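Local structure of conserved protein MTH689 (2WNY) at residues A[27-32]-A[100-105]; A[94-99]-A[115-120]. The protein is of unknown function but belongs to an RNA-binding protein family and is linked to the archaeal exosome superoperon, so it may act in RNA metabolism. The protein carries 1 engineered substitution. All coordinates share one frame; numbering follows the deposited sequence.

Contact 2 is the core contact and lies close to the centre of the chain. It joins two neighbouring antiparallel strands, 92-98 and 115-122, by backbone hydrogen bonds. Contact 1 is smaller and lies further out. It joins the ends of two short helices, 23-30 and 99-103, by alanine packing and one hydrogen bond from the Asn32 amide to the Ala102 carbonyl. The two are continuous through the chain, because helix 99-103 follows directly on strand 92-98. They also touch in space. Ile116 CD1 of contact 2 packs 3.6 Å from Ala102 CB of contact 1. Arg96, His117 and Lys119 share one face of the sheet with Phe94, while the leucines and isoleucines of contact 2 are buried.

Contact 1 of 2, residues A[27-32]-A[100-105]; sequences IEALRN and QKALEG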
loop_
_atom_site.group_PDB
_atom_site.type_symbol
_atom_site.label_atom_id
_atom_site.label_comp_id
_atom_site.label_asym_id
_atom_site.label_seq_id
_atom_site.Cartn_x
_atom_site.Cartn_y
_atom_site.Cartn_z
ATOM N N ILE A 27 1.412 8.849 10.743
ATOM C CA ILE A 27 2.579 8.845 9.865
ATOM C C ILE A 27 3.553 7.771 10.337
ATOM O O ILE A 27 4.132 7.067 9.509
ATOM C CB ILE A 27 3.244 10.236 9.790
ATOM C CG1 ILE A 27 2.423 11.173 8.878
ATOM C CG2 ILE A 27 4.647 10.134 9.240
ATOM C CD1 ILE A 27 2.715 12.647 9.096
ATOM N N GLU A 28 3.727 7.621 11.654
ATOM C CA GLU A 28 4.539 6.483 12.143
ATOM C C GLU A 28 4.020 5.144 11.585
ATOM O O GLU A 28 4.808 4.301 11.149
ATOM C CB GLU A 28 4.587 6.447 13.668
ATOM C CG GLU A 28 5.496 5.371 14.248
ATOM C CD GLU A 28 5.344 5.246 15.762
ATOM O OE1 GLU A 28 4.832 6.190 16.396
ATOM O OE2 GLU A 28 5.723 4.199 16.316
ATOM N N ALA A 29 2.700 4.942 11.613
ATOM C CA ALA A 29 2.093 3.738 11.028
ATOM C C ALA A 29 2.398 3.606 9.520
ATOM O O ALA A 29 2.817 2.556 9.051
ATOM C CB ALA A 29 0.572 3.725 11.280
ATOM N N LEU A 30 2.202 4.681 8.763
ATOM C CA LEU A 30 2.587 4.667 7.344
ATOM C C LEU A 30 4.036 4.280 7.136
ATOM O O LEU A 30 4.339 3.487 6.242
ATOM C CB LEU A 30 2.353 6.044 6.722
ATOM C CG LEU A 30 2.987 6.310 5.360
ATOM C CD1 LEU A 30 2.296 5.420 4.305
ATOM C CD2 LEU A 30 2.822 7.774 4.990
ATOM N N ARG A 31 4.926 4.829 7.957
ATOM C CA ARG A 31 6.370 4.522 7.840
ATOM C C ARG A 31 6.761 3.130 8.307
ATOM O O ARG A 31 7.918 2.727 8.164
ATOM C CB ARG A 31 7.201 5.594 8.548
ATOM C CG ARG A 31 7.186 6.881 7.740
ATOM C CD ARG A 31 7.926 8.006 8.400
ATOM N NE ARG A 31 7.774 9.197 7.566
ATOM C CZ ARG A 31 7.954 10.444 7.982
ATOM N NH1 ARG A 31 8.310 10.693 9.235
ATOM N NH2 ARG A 31 7.772 11.447 7.126
ATOM N N ASN A 32 5.804 2.388 8.860
ATOM C CA ASN A 32 6.026 0.959 9.066
ATOM C C ASN A 32 5.656 0.173 7.812
ATOM O O ASN A 32 5.824 -1.029 7.743
ATOM C CB ASN A 32 5.251 0.461 10.277
ATOM C CG ASN A 32 5.916 0.847 11.578
ATOM O OD1 ASN A 32 7.123 1.041 11.620
ATOM N ND2 ASN A 32 5.133 0.986 12.635
ATOM N N GLN A 100 -3.967 0.380 12.533
ATOM C CA GLN A 100 -3.569 0.218 13.922
ATOM C C GLN A 100 -2.495 -0.834 14.029
ATOM O O GLN A 100 -1.522 -0.690 14.783
ATOM C CB GLN A 100 -4.781 -0.164 14.788
ATOM C CG GLN A 100 -5.901 0.885 14.821
ATOM C CD GLN A 100 -5.437 2.288 15.136
ATOM O OE1 GLN A 100 -4.590 2.522 15.998
ATOM N NE2 GLN A 100 -5.988 3.244 14.413
ATOM N N LYS A 101 -2.686 -1.908 13.267
ATOM C CA LYS A 101 -1.660 -2.923 13.127
ATOM C C LYS A 101 -0.366 -2.359 12.542
ATOM O O LYS A 101 0.718 -2.643 13.064
ATOM C CB LYS A 101 -2.177 -4.104 12.307
ATOM C CG LYS A 101 -3.256 -4.905 13.023
ATOM C CD LYS A 101 -2.803 -5.507 14.364
ATOM C CE LYS A 101 -2.192 -6.896 14.187
ATOM N NZ LYS A 101 -1.877 -7.547 15.511
ATOM N N ALA A 102 -0.463 -1.545 11.492
ATOM C CA ALA A 102 0.736 -0.869 10.956
ATOM C C ALA A 102 1.481 -0.073 12.029
ATOM O O ALA A 102 2.703 -0.072 12.070
ATOM C CB ALA A 102 0.357 0.042 9.764
ATOM N N LEU A 103 0.753 0.606 12.915
ATOM C CA LEU A 103 1.421 1.376 13.956
ATOM C C LEU A 103 2.223 0.435 14.865
ATOM O O LEU A 103 3.294 0.803 15.372
ATOM C CB LEU A 103 0.414 2.197 14.768
ATOM C CG LEU A 103 0.999 2.951 15.960
ATOM C CD1 LEU A 103 1.950 4.032 15.479
ATOM C CD2 LEU A 103 -0.135 3.557 16.761
ATOM N N GLU A 104 1.726 -0.784 15.046
ATOM C CA GLU A 104 2.464 -1.778 15.828
ATOM C C GLU A 104 3.498 -2.549 14.986
ATOM O O GLU A 104 4.104 -3.482 15.478
ATOM C CB GLU A 104 1.513 -2.757 16.550
ATOM C CG GLU A 104 0.437 -2.111 17.406
ATOM C CD GLU A 104 0.991 -1.319 18.598
ATOM O OE1 GLU A 104 1.932 -1.820 19.256
ATOM O OE2 GLU A 104 0.467 -0.204 18.883
ATOM N N GLY A 105 3.691 -2.148 13.730
ATOM C CA GLY A 105 4.707 -2.766 12.866
ATOM C C GLY A 105 4.246 -4.062 12.222
ATOM O O GLY A 105 5.060 -4.899 11.834
#
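The helices come close where Ala29 faces Leu103, with their CA atoms 3.8 Å apart, and the small Ala29 side chain allows this. Ala29 CB lies 3.8 Å from Leu103 CB and 3.5 Å from Leu103 N, so it sits directly against the backbone of helix 99-103. Ala102 CB rests 4.0 Å from Ala29 CB and also touches Ala29 O. Further out, Leu103 has CG anti to its backbone N (chi1 175°) and chi2 at 66°, which lays CD1 against the Glu28 chain. The extended Glu28 chain crosses it obliquely, with CD 3.6 Å from Leu103 CD1. Helix 99-103 ends in a Schellman motif. Gly105 is its C-prime residue with positive phi; Gly105 N bonds to Ala102 O, and Val106 N to Lys101 O. Asn32 ND2 also donates to Ala102 O at 2.7 Å, with an N-H...O angle of 156°. The bond lies in the carbonyl plane and close to the amide plane of Asn32. Ala102 O is thus gripped by two donors. An alanine in place of Asn32 would remove this amide donor and would probably loosen the hold on the helix end. Asn32 O accepts from Trp107 NE1, a second tie to the chain beyond Gly105.

Contact 2 of 2, residues A[94-99]-A[115-120]; sequences FLRLDK and AIHLKI
Phe94 and Lys119 lie side by side on one face of the sheet. Lys119 CG is anti to the backbone N (chi1 179°), and the chain then bends at chi3 and chi4. Its CG and CD touch the ring atoms CE1 and CZ, with CG 3.5 Å from Phe94 CE1. On the same face, extended Arg96 lies alongside His117. His117 NE2 sits over one guanidinium face, offset toward its rim, with the two planes 47° apart. Arg96 CB meets the small Ala115 CB at 3.9 Å. These strands lie inside the antiparallel sheet, between strands 8-17 and 109-110. Leu95–Leu118 and Leu97–Ile116 are hydrogen-bonded pairs; Phe94–Lys119, Arg96–His117 and Asp98–Ala115 are non-hydrogen-bonded. Leu118 N reaches Leu95 O at 2.7 Å, and Ile116 N reaches Leu97 O at 2.8 Å. The leucines and isoleucines fill the other face. Leu118 CD1 fits into the groove between the Leu97 and Leu95 side chains, nearer to Leu97 CD1 (4.0 Å) than to Leu95 CD2 (4.4 Å). Ile120 CD1 approaches Leu95 CB. Helix 62-76 covers the Leu95, Leu118 and Ile120 end, with Phe68 against Leu118 and Ile120, and Phe72 and Phe76 against Leu95. Val33 meets Leu97 and Ile116.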
loop_
_atom_site.group_PDB
_atom_site.type_symbol
_atom_site.label_atom_id
_atom_site.label_comp_id
_atom_site.label_asym_id
_atom_site.label_seq_id
_atom_site.Cartn_x
_atom_site.Cartn_y
_atom_site.Cartn_z
ATOM N N PHE A 94 -4.096 -3.638 -5.615
ATOM C CA PHE A 94 -4.644 -2.779 -4.564
ATOM C C PHE A 94 -4.641 -3.513 -3.246
ATOM O O PHE A 94 -5.301 -4.557 -3.092
ATOM C CB PHE A 94 -6.062 -2.362 -4.892
ATOM C CG PHE A 94 -6.160 -1.390 -6.016
ATOM C CD1 PHE A 94 -6.249 -0.023 -5.764
ATOM C CD2 PHE A 94 -6.181 -1.832 -7.335
ATOM C CE1 PHE A 94 -6.356 0.890 -6.817
ATOM C CE2 PHE A 94 -6.293 -0.922 -8.394
ATOM C CZ PHE A 94 -6.385 0.434 -8.134
ATOM N N LEU A 95 -3.900 -2.959 -2.298
ATOM C CA LEU A 95 -3.690 -3.598 -1.011
ATOM C C LEU A 95 -3.983 -2.605 0.097
ATOM O O LEU A 95 -3.406 -1.511 0.137
ATOM C CB LEU A 95 -2.244 -4.096 -0.917
ATOM C CG LEU A 95 -1.847 -4.773 0.390
ATOM C CD1 LEU A 95 -2.723 -6.012 0.658
ATOM C CD2 LEU A 95 -0.364 -5.125 0.347
ATOM N N ARG A 96 -4.894 -2.995 0.981
ATOM C CA ARG A 96 -5.234 -2.199 2.156
ATOM C C ARG A 96 -4.708 -2.895 3.399
ATOM O O ARG A 96 -4.941 -4.093 3.597
ATOM C CB ARG A 96 -6.743 -2.063 2.287
ATOM C CG ARG A 96 -7.449 -1.542 1.077
ATOM C CD ARG A 96 -8.916 -1.325 1.359
ATOM N NE ARG A 96 -9.612 -0.931 0.139
ATOM C CZ ARG A 96 -10.844 -0.435 0.097
ATOM N NH1 ARG A 96 -11.540 -0.270 1.212
ATOM N NH2 ARG A 96 -11.381 -0.104 -1.070
ATOM N N LEU A 97 -4.044 -2.130 4.255
ATOM C CA LEU A 97 -3.468 -2.679 5.479
ATOM C C LEU A 97 -4.047 -1.945 6.677
ATOM O O LEU A 97 -4.271 -0.711 6.621
ATOM C CB LEU A 97 -1.939 -2.554 5.452
ATOM C CG LEU A 97 -1.148 -3.294 4.349
ATOM C CD1 LEU A 97 0.296 -2.779 4.257
ATOM C CD2 LEU A 97 -1.155 -4.811 4.544
ATOM N N ASP A 98 -4.308 -2.704 7.739
ATOM C CA ASP A 98 -4.859 -2.149 8.967
ATOM C C ASP A 98 -3.933 -1.073 9.524
ATOM O O ASP A 98 -2.739 -1.295 9.693
ATOM C CB ASP A 98 -5.100 -3.236 10.023
ATOM C CG ASP A 98 -5.882 -2.711 11.215
ATOM O OD1 ASP A 98 -7.109 -2.862 11.219
ATOM O OD2 ASP A 98 -5.284 -2.085 12.110
ATOM N N LYS A 99 -4.486 0.107 9.760
ATOM C CA LYS A 99 -3.687 1.214 10.245
ATOM C C LYS A 99 -3.170 1.000 11.672
ATOM O O LYS A 99 -2.062 1.376 11.988
ATOM C CB LYS A 99 -4.494 2.508 10.151
ATOM C CG LYS A 99 -3.684 3.742 10.532
ATOM C CD LYS A 99 -4.370 5.024 10.043
ATOM C CE LYS A 99 -5.593 5.274 10.846
ATOM N NZ LYS A 99 -6.415 6.483 10.413
ATOM N N ALA A 115 -7.907 2.131 6.763
ATOM C CA ALA A 115 -6.742 1.444 6.255
ATOM C C ALA A 115 -5.714 2.366 5.626
ATOM O O ALA A 115 -5.991 3.533 5.316
ATOM C CB ALA A 115 -7.166 0.355 5.260
ATOM N N ILE A 116 -4.521 1.818 5.467
ATOM C CA ILE A 116 -3.504 2.395 4.623
ATOM C C ILE A 116 -3.738 1.793 3.233
ATOM O O ILE A 116 -3.618 0.580 3.056
ATOM C CB ILE A 116 -2.104 2.043 5.141
ATOM C CG1 ILE A 116 -1.980 2.475 6.617
ATOM C CG2 ILE A 116 -1.025 2.717 4.264
ATOM C CD1 ILE A 116 -0.582 2.398 7.183
ATOM N N HIS A 117 -4.122 2.626 2.264
ATOM C CA HIS A 117 -4.473 2.090 0.950
ATOM C C HIS A 117 -3.234 2.193 0.070
ATOM O O HIS A 117 -2.699 3.288 -0.108
ATOM C CB HIS A 117 -5.602 2.889 0.287
ATOM C CG HIS A 117 -6.924 2.820 0.998
ATOM N ND1 HIS A 117 -7.134 3.365 2.249
ATOM C CD2 HIS A 117 -8.125 2.329 0.598
ATOM C CE1 HIS A 117 -8.393 3.171 2.609
ATOM N NE2 HIS A 117 -9.014 2.545 1.625
ATOM N N LEU A 118 -2.799 1.073 -0.484
ATOM C CA LEU A 118 -1.723 1.084 -1.478
ATOM C C LEU A 118 -2.241 0.706 -2.865
ATOM O O LEU A 118 -3.002 -0.270 -3.029
ATOM C CB LEU A 118 -0.605 0.140 -1.062
ATOM C CG LEU A 118 -0.162 0.233 0.402
ATOM C CD1 LEU A 118 0.748 -0.932 0.734
ATOM C CD2 LEU A 118 0.525 1.546 0.686
ATOM N N LYS A 119 -1.883 1.516 -3.849
ATOM C CA LYS A 119 -2.108 1.157 -5.245
ATOM C C LYS A 119 -0.722 0.870 -5.809
ATOM O O LYS A 119 0.074 1.789 -6.054
ATOM C CB LYS A 119 -2.808 2.282 -6.004
ATOM C CG LYS A 119 -3.048 1.977 -7.484
ATOM C CD LYS A 119 -3.811 3.092 -8.192
ATOM C CE LYS A 119 -2.882 4.157 -8.784
ATOM N NZ LYS A 119 -1.942 3.608 -9.813
ATOM N N ILE A 120 -0.423 -0.406 -5.973
ATOM C CA ILE A 120 0.907 -0.831 -6.395
ATOM C C ILE A 120 0.945 -1.137 -7.910
ATOM O O ILE A 120 0.332 -2.112 -8.376
ATOM C CB ILE A 120 1.382 -2.070 -5.597
ATOM C CG1 ILE A 120 1.345 -1.816 -4.086
ATOM C CG2 ILE A 120 2.836 -2.464 -6.030
ATOM C CD1 ILE A 120 1.433 -3.114 -3.227
#